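Local coordinates for protein LRIM1 (Anopheles gambiae, PDB 3O53) that helps regulate complement-like immunity in the mosquito, acting in a heterodimeric complex with the leucine-rich repeat protein APL1C, and is represented here by its leucine-rich repeat domain, at residues Ser67-Glu72 with Asn89-Glu94; Ala107-Ser112 with Ala128-Thr133; Leu151-Ile156 with Leu176-Ile181. All blocks are in the same frame, centred on the assembly; numbering follows the deposited sequence.

Contact 1: Ser67-Glu72 with Asn89-Glu94; sequences SNVLYE and NNYVQE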
# COMPACT_ATOMS: atom_id res chain seq x y z
N SER A 67 9.53 -17.50 -0.16
CA SER A 67 10.92 -17.85 -0.41
C SER A 67 11.05 -19.12 -1.25
O SER A 67 11.93 -19.94 -1.02
CB SER A 67 11.68 -17.99 0.91
OG SER A 67 11.76 -16.73 1.58
N ASN A 68 10.15 -19.27 -2.22
CA ASN A 68 10.33 -20.26 -3.29
C ASN A 68 10.82 -19.53 -4.53
O ASN A 68 11.47 -18.49 -4.44
CB ASN A 68 9.04 -21.03 -3.56
CG ASN A 68 8.78 -22.11 -2.53
OD1 ASN A 68 8.95 -23.30 -2.82
ND2 ASN A 68 8.40 -21.72 -1.33
N VAL A 69 10.49 -20.05 -5.71
CA VAL A 69 10.88 -19.41 -6.95
C VAL A 69 9.73 -19.40 -7.94
O VAL A 69 9.93 -19.53 -9.15
CB VAL A 69 12.11 -20.11 -7.57
CG1 VAL A 69 13.34 -19.86 -6.71
CG2 VAL A 69 11.85 -21.60 -7.73
N LEU A 70 8.51 -19.25 -7.42
CA LEU A 70 7.31 -19.24 -8.24
C LEU A 70 7.37 -18.08 -9.22
O LEU A 70 7.89 -17.02 -8.90
CB LEU A 70 6.07 -19.12 -7.36
CG LEU A 70 6.01 -20.05 -6.15
CD1 LEU A 70 4.80 -19.71 -5.30
CD2 LEU A 70 5.98 -21.51 -6.59
N TYR A 71 6.85 -18.28 -10.43
CA TYR A 71 6.92 -17.23 -11.45
C TYR A 71 5.63 -17.18 -12.25
O TYR A 71 4.75 -18.03 -12.09
CB TYR A 71 8.12 -17.48 -12.37
CG TYR A 71 8.02 -18.77 -13.15
CD1 TYR A 71 7.78 -18.77 -14.52
CD2 TYR A 71 8.14 -20.00 -12.51
CE1 TYR A 71 7.69 -19.95 -15.23
CE2 TYR A 71 8.04 -21.19 -13.22
CZ TYR A 71 7.82 -21.16 -14.58
OH TYR A 71 7.72 -22.34 -15.28
N GLU A 72 5.53 -16.18 -13.12
CA GLU A 72 4.34 -15.98 -13.95
C GLU A 72 3.06 -15.96 -13.11
O GLU A 72 2.95 -15.17 -12.17
CB GLU A 72 4.27 -17.06 -15.03
CG GLU A 72 5.34 -16.92 -16.09
CD GLU A 72 5.29 -18.03 -17.14
OE1 GLU A 72 5.66 -17.76 -18.30
OE2 GLU A 72 4.87 -19.16 -16.80
N ASN A 89 8.56 -12.99 -1.34
CA ASN A 89 9.85 -13.40 -1.88
C ASN A 89 9.72 -14.54 -2.88
O ASN A 89 10.22 -15.65 -2.65
CB ASN A 89 10.81 -13.75 -0.75
CG ASN A 89 11.01 -12.59 0.20
OD1 ASN A 89 11.48 -11.52 -0.20
ND2 ASN A 89 10.64 -12.78 1.46
N ASN A 90 9.03 -14.25 -3.97
CA ASN A 90 8.98 -15.12 -5.14
C ASN A 90 9.09 -14.24 -6.38
O ASN A 90 9.55 -13.11 -6.28
CB ASN A 90 7.69 -15.94 -5.15
CG ASN A 90 7.77 -17.15 -4.23
OD1 ASN A 90 8.32 -18.19 -4.60
ND2 ASN A 90 7.23 -17.01 -3.03
N TYR A 91 8.69 -14.76 -7.53
CA TYR A 91 8.77 -13.98 -8.77
C TYR A 91 7.42 -13.87 -9.46
O TYR A 91 7.36 -13.66 -10.67
CB TYR A 91 9.76 -14.62 -9.74
CG TYR A 91 11.15 -14.78 -9.16
CD1 TYR A 91 11.91 -13.68 -8.80
CD2 TYR A 91 11.69 -16.04 -8.96
CE1 TYR A 91 13.17 -13.82 -8.27
CE2 TYR A 91 12.95 -16.20 -8.42
CZ TYR A 91 13.68 -15.08 -8.08
OH TYR A 91 14.94 -15.24 -7.54
N VAL A 92 6.35 -14.02 -8.71
CA VAL A 92 5.01 -14.02 -9.30
C VAL A 92 4.72 -12.71 -10.05
O VAL A 92 5.05 -11.63 -9.57
CB VAL A 92 3.93 -14.28 -8.23
CG1 VAL A 92 2.54 -14.16 -8.83
CG2 VAL A 92 4.13 -15.67 -7.62
N GLN A 93 4.11 -12.83 -11.22
CA GLN A 93 3.70 -11.67 -12.01
C GLN A 93 2.20 -11.42 -11.92
O GLN A 93 1.77 -10.28 -11.87
CB GLN A 93 4.12 -11.86 -13.48
CG GLN A 93 5.62 -12.03 -13.66
CD GLN A 93 6.03 -12.14 -15.11
OE1 GLN A 93 5.37 -12.81 -15.90
NE2 GLN A 93 7.12 -11.48 -15.47
N GLU A 94 1.40 -12.49 -11.91
CA GLU A 94 -0.05 -12.31 -11.80
C GLU A 94 -0.61 -13.25 -10.75
O GLU A 94 -0.31 -14.44 -10.74
CB GLU A 94 -0.73 -12.55 -13.16
CG GLU A 94 -0.15 -11.71 -14.28
CD GLU A 94 -0.96 -11.83 -15.56
OE1 GLU A 94 -2.20 -11.93 -15.47
OE2 GLU A 94 -0.35 -11.82 -16.65
O HOH W 1 7.81 -14.25 -13.50
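Tyr91 N donates to Leu70 O at 2.8 Å. The amide of the same leucine, Leu70 N, donates to Asn90 OD1 at 3.0 Å, though the position of OD1 is doubtful. Asn90 CG lies beside its backbone N, anti to the carbonyl carbon (chi1 -81°), and comes to 3.9 Å from Leu70 CG. Glu72 O is gripped twice. Gln93 N reaches it at 2.8 Å, in the carbonyl plane and on a lone pair, while Glu94 N comes from above that plane at 3.1 Å. A water joins Glu72 N to Tyr91 O. Asn68 and Asn90 hold the asparagine position of the leucine-rich repeat motif LxxLxLxxNxL, and Leu70 and Val92 its last hydrophobic position. These two apolar side chains meet on the buried side, Leu70 CB to Val92 CG2 at 4.0 Å. On the outer side Val69 lies alongside Tyr91, both pointing the same way, with Val69 CG1 4.1 Å from Tyr91 CE2. Val69 O sits at the edge of that ring, in its plane. Further out, Asn90 ND2 donates to Leu65 O and Leu87 O, which steadies the amide. Asn109 of the next repeat accepts from Val92 N.

Contact 2: Ala107-Ser112 with Ala128-Thr133; sequences ANNNIS and ANNKIT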
# COMPACT_ATOMS: atom_id res chain seq x y z
N ALA A 107 4.69 -9.49 -0.81
CA ALA A 107 5.74 -8.52 -1.02
C ALA A 107 6.90 -9.17 -1.77
O ALA A 107 7.08 -10.39 -1.71
CB ALA A 107 6.23 -7.97 0.35
N ASN A 108 7.68 -8.36 -2.47
CA ASN A 108 8.91 -8.83 -3.10
C ASN A 108 8.65 -9.89 -4.15
O ASN A 108 9.28 -10.95 -4.17
CB ASN A 108 9.87 -9.35 -2.03
CG ASN A 108 10.12 -8.34 -0.94
OD1 ASN A 108 9.97 -7.14 -1.17
ND2 ASN A 108 10.49 -8.80 0.24
N ASN A 109 7.71 -9.60 -5.04
CA ASN A 109 7.49 -10.42 -6.22
C ASN A 109 7.66 -9.56 -7.48
O ASN A 109 8.32 -8.53 -7.43
CB ASN A 109 6.12 -11.08 -6.14
CG ASN A 109 6.13 -12.34 -5.30
OD1 ASN A 109 6.26 -13.44 -5.83
ND2 ASN A 109 6.01 -12.19 -3.98
N ASN A 110 7.11 -10.02 -8.61
CA ASN A 110 7.09 -9.23 -9.85
C ASN A 110 5.67 -8.80 -10.20
O ASN A 110 5.33 -8.63 -11.37
CB ASN A 110 7.60 -10.05 -11.05
CG ASN A 110 9.04 -10.50 -10.92
OD1 ASN A 110 9.67 -10.34 -9.87
ND2 ASN A 110 9.58 -11.07 -12.01
N ILE A 111 4.82 -8.63 -9.19
CA ILE A 111 3.38 -8.58 -9.43
C ILE A 111 2.92 -7.32 -10.15
O ILE A 111 3.23 -6.21 -9.74
CB ILE A 111 2.59 -8.74 -8.11
CG1 ILE A 111 2.66 -10.19 -7.62
CG2 ILE A 111 1.13 -8.31 -8.30
CD1 ILE A 111 2.23 -10.37 -6.17
N SER A 112 2.18 -7.52 -11.24
CA SER A 112 1.55 -6.42 -11.95
C SER A 112 0.03 -6.58 -12.00
O SER A 112 -0.66 -5.67 -12.45
CB SER A 112 2.12 -6.27 -13.38
OG SER A 112 1.89 -7.44 -14.14
N ALA A 128 4.14 -4.66 -1.00
CA ALA A 128 5.32 -3.82 -1.13
C ALA A 128 6.26 -4.42 -2.17
O ALA A 128 6.36 -5.64 -2.28
CB ALA A 128 6.04 -3.68 0.19
N ASN A 129 6.93 -3.57 -2.93
CA ASN A 129 8.04 -3.98 -3.78
C ASN A 129 7.61 -4.95 -4.87
O ASN A 129 8.04 -6.10 -4.90
CB ASN A 129 9.16 -4.62 -2.94
CG ASN A 129 10.47 -4.69 -3.71
OD1 ASN A 129 10.67 -3.96 -4.67
ND2 ASN A 129 11.37 -5.58 -3.28
N ASN A 130 6.73 -4.47 -5.74
CA ASN A 130 6.25 -5.25 -6.86
C ASN A 130 6.28 -4.36 -8.11
O ASN A 130 7.02 -3.39 -8.15
CB ASN A 130 4.85 -5.78 -6.55
CG ASN A 130 4.90 -7.07 -5.74
OD1 ASN A 130 5.34 -8.10 -6.24
ND2 ASN A 130 4.44 -7.01 -4.49
N LYS A 131 5.48 -4.69 -9.12
CA LYS A 131 5.47 -3.92 -10.37
C LYS A 131 4.09 -3.33 -10.67
O LYS A 131 3.69 -3.23 -11.81
CB LYS A 131 5.89 -4.81 -11.54
CG LYS A 131 7.15 -5.62 -11.29
CD LYS A 131 8.37 -4.73 -11.17
CE LYS A 131 9.00 -4.44 -12.51
NZ LYS A 131 10.32 -3.76 -12.37
N ILE A 132 3.38 -2.93 -9.62
CA ILE A 132 2.07 -2.35 -9.78
C ILE A 132 2.22 -0.92 -10.31
O ILE A 132 2.99 -0.13 -9.77
CB ILE A 132 1.30 -2.38 -8.43
CG1 ILE A 132 0.96 -3.84 -8.10
CG2 ILE A 132 0.01 -1.54 -8.49
CD1 ILE A 132 0.54 -4.06 -6.66
N THR A 133 1.52 -0.59 -11.39
CA THR A 133 1.61 0.76 -11.96
C THR A 133 0.31 1.56 -11.82
O THR A 133 0.30 2.75 -12.10
CB THR A 133 2.01 0.68 -13.44
OG1 THR A 133 0.95 0.07 -14.18
CG2 THR A 133 3.27 -0.15 -13.60
O HOH W 2 10.32 -7.68 -5.71
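The backbones of Ala107-Ser112 and Ala128-Thr133 make equivalent bends in neighbouring repeats and run alongside each other without forming regular strands. Asn108 N donates to Ala128 O at 3.0 Å. Further along, Lys131 N donates to Ile111 O at 2.8 Å. Between these two bonds sits the side chain of Asn130. It lies beside Ile111 and points the same way. Asn130 OD1 accepts from Ile111 N at 3.0 Å, a fairly straight bond of 163° at the hydrogen. It also takes a weak bond from Asn109 N at 3.1 Å. The ND2 end of Asn130 donates to Ala106 O and Leu127 O, so both ends of this buried amide are used.

Asn109 and Asn130 occupy the asparagine position of two successive leucine-rich repeats, and Ile111 and Ile132 the hydrophobic position that follows.

The outer side has a different pair. Asn129 CG is anti to its backbone N (chi1 -163°), and its ND2 donates to Asn108 OD1 at 3.0 Å. The two side chains cross at about a right angle, with their amide planes 75° apart. The donor stands above the plane of the Asn108 amide, yet the acceptor lies in the plane of the Asn129 amide. Asn108 ND2 passes the chain of bonds on to Asn89. A water donates to both Asn109 O and Asn129 O. Lys131 lays its CG 3.5 Å from Asn110 O before its chain bends away.

The Asn130 amide thus supplies partners to backbone groups at both bends: Ile111 N and Ala106 O in the preceding repeat, and Leu127 O in its own. One side chain therefore ties the two repeats together, and this probably helps to fix the shape of the bends.

Contact 3: Leu151-Ile156 with Leu176-Ile181; sequences LKLNEI and LQYNFI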
# COMPACT_ATOMS: atom_id res chain seq x y z
N LEU A 151 1.15 -0.59 -0.62
CA LEU A 151 1.60 -0.59 -2.01
C LEU A 151 2.92 0.17 -2.16
O LEU A 151 3.24 0.64 -3.24
CB LEU A 151 0.53 0.03 -2.92
CG LEU A 151 -0.67 -0.88 -3.21
CD1 LEU A 151 -1.89 -0.08 -3.65
CD2 LEU A 151 -0.30 -1.93 -4.26
N LYS A 152 3.69 0.27 -1.09
CA LYS A 152 4.96 0.99 -1.15
C LYS A 152 5.94 0.33 -2.12
O LYS A 152 5.86 -0.87 -2.39
CB LYS A 152 5.59 1.11 0.24
CG LYS A 152 6.24 -0.17 0.77
CD LYS A 152 7.09 0.18 2.01
CE LYS A 152 7.62 -1.05 2.73
NZ LYS A 152 6.54 -1.74 3.49
N LEU A 153 6.89 1.12 -2.62
CA LEU A 153 7.93 0.63 -3.53
C LEU A 153 7.33 -0.02 -4.77
O LEU A 153 7.83 -1.03 -5.25
CB LEU A 153 8.87 -0.37 -2.83
CG LEU A 153 9.76 0.19 -1.72
CD1 LEU A 153 10.55 -0.92 -1.04
CD2 LEU A 153 10.70 1.26 -2.26
N ASN A 154 6.26 0.55 -5.28
CA ASN A 154 5.78 0.11 -6.58
C ASN A 154 6.01 1.21 -7.60
O ASN A 154 6.85 2.09 -7.40
CB ASN A 154 4.31 -0.35 -6.49
CG ASN A 154 4.20 -1.79 -6.00
OD1 ASN A 154 4.41 -2.74 -6.75
ND2 ASN A 154 3.89 -1.96 -4.72
N GLU A 155 5.31 1.16 -8.73
CA GLU A 155 5.56 2.12 -9.80
C GLU A 155 4.30 2.90 -10.15
O GLU A 155 4.08 3.25 -11.31
CB GLU A 155 6.09 1.38 -11.02
CG GLU A 155 7.46 0.77 -10.80
CD GLU A 155 7.85 -0.19 -11.89
OE1 GLU A 155 7.19 -0.20 -12.95
OE2 GLU A 155 8.83 -0.95 -11.70
N ILE A 156 3.47 3.17 -9.15
CA ILE A 156 2.22 3.86 -9.40
C ILE A 156 2.44 5.34 -9.80
O ILE A 156 3.24 6.05 -9.22
CB ILE A 156 1.28 3.72 -8.17
CG1 ILE A 156 0.96 2.23 -7.97
CG2 ILE A 156 -0.01 4.54 -8.36
CD1 ILE A 156 0.43 1.91 -6.58
N LEU A 176 1.45 4.33 0.27
CA LEU A 176 1.73 4.51 -1.15
C LEU A 176 3.09 5.18 -1.30
O LEU A 176 3.39 5.76 -2.33
CB LEU A 176 0.64 5.38 -1.80
CG LEU A 176 -0.71 4.70 -2.01
CD1 LEU A 176 -1.82 5.73 -2.20
CD2 LEU A 176 -0.63 3.76 -3.22
N GLN A 177 3.90 5.09 -0.25
CA GLN A 177 5.21 5.74 -0.22
C GLN A 177 6.14 5.10 -1.26
O GLN A 177 6.03 3.92 -1.56
CB GLN A 177 5.83 5.65 1.19
CG GLN A 177 6.73 4.44 1.37
CD GLN A 177 6.82 3.93 2.80
OE1 GLN A 177 5.82 3.61 3.42
NE2 GLN A 177 8.05 3.81 3.31
N TYR A 178 7.05 5.91 -1.80
CA TYR A 178 8.04 5.41 -2.75
C TYR A 178 7.41 4.83 -4.02
O TYR A 178 7.81 3.78 -4.52
CB TYR A 178 8.95 4.38 -2.08
CG TYR A 178 9.97 5.02 -1.16
CD1 TYR A 178 10.90 5.91 -1.66
CD2 TYR A 178 9.99 4.74 0.20
CE1 TYR A 178 11.84 6.50 -0.83
CE2 TYR A 178 10.93 5.33 1.04
CZ TYR A 178 11.85 6.21 0.51
OH TYR A 178 12.80 6.82 1.30
N ASN A 179 6.42 5.54 -4.53
CA ASN A 179 5.96 5.28 -5.88
C ASN A 179 6.37 6.50 -6.69
O ASN A 179 7.34 7.18 -6.34
CB ASN A 179 4.45 5.04 -5.88
CG ASN A 179 4.09 3.62 -5.49
OD1 ASN A 179 4.06 2.72 -6.32
ND2 ASN A 179 3.80 3.41 -4.21
N PHE A 180 5.65 6.80 -7.77
CA PHE A 180 6.00 7.96 -8.57
C PHE A 180 4.77 8.81 -8.83
O PHE A 180 4.61 9.39 -9.90
CB PHE A 180 6.66 7.50 -9.87
CG PHE A 180 7.92 6.73 -9.64
CD1 PHE A 180 9.12 7.40 -9.45
CD2 PHE A 180 7.90 5.35 -9.52
CE1 PHE A 180 10.29 6.70 -9.18
CE2 PHE A 180 9.06 4.64 -9.25
CZ PHE A 180 10.26 5.32 -9.08
N ILE A 181 3.91 8.89 -7.81
CA ILE A 181 2.61 9.53 -7.94
C ILE A 181 2.75 11.03 -8.17
O ILE A 181 3.29 11.75 -7.33
CB ILE A 181 1.74 9.26 -6.69
CG1 ILE A 181 1.43 7.76 -6.60
CG2 ILE A 181 0.46 10.08 -6.73
CD1 ILE A 181 1.12 7.29 -5.18
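Asn179 reaches back to the bend at Leu151-Ile156 with both ends of its amide. It stands at the asparagine position of its leucine-rich repeat, as Asn154 does one repeat earlier. Its CG lies beside the backbone N, anti to the carbonyl carbon (chi1 -81°), and packs against Ile156 CB. The inner part of the contact is buried and well paired. Ile156 N donates to Asn179 OD1 at 2.9 Å, although the position of OD1 is doubtful. Phe180 N donates to Ile156 O at 2.9 Å, in the carbonyl plane. Toward the protein interior the repeat leucines and isoleucines pack. Leu176 CD2 touches Leu151 CB at 3.9 Å and Ile156 CD1 at 4.0 Å, and the Ile156 and Leu176 side chains cross at about a right angle.

The outer side is more exposed. Leu153 CD2 rests on Tyr178 CB at 3.6 Å, and the Tyr178 ring leads away from there. Phe180 offers its edge, with CD2 4.0 Å from Glu155 CA.

Lys152 and Gln177 form a separate, partly exposed pair. They run side by side through their aliphatic parts, and the Lys152 ammonium forms a salt bridge with Asp150.

Back inside, Leu151 O is held from two sides. Asn179 ND2 approaches one face of its carbonyl plane at 3.0 Å, with an angle of 174° at the hydrogen, and Asn154 ND2 approaches the opposite face at 3.1 Å.

Overall arrangement
All three contacts join the same element: the bend after a parallel strand in successive repeats. They come in series along the chain. Contacts 1 and 2 touch through backbone pairs such as Val92 O with Asn110 N, contacts 2 and 3 through pairs such as Ile132 O with Glu155 N; contacts 1 and 3 do not touch. Each is buried on its asparagine side and more open on the other. The outer chemistry changes along the solenoid. It is valine and tyrosine in contact 1, where Ser67 lies near the glycan, an amide-amide bond between Asn108 and Asn129 in contact 2, and large apolar and aromatic groups in contact 3, nearest the centre of the chain.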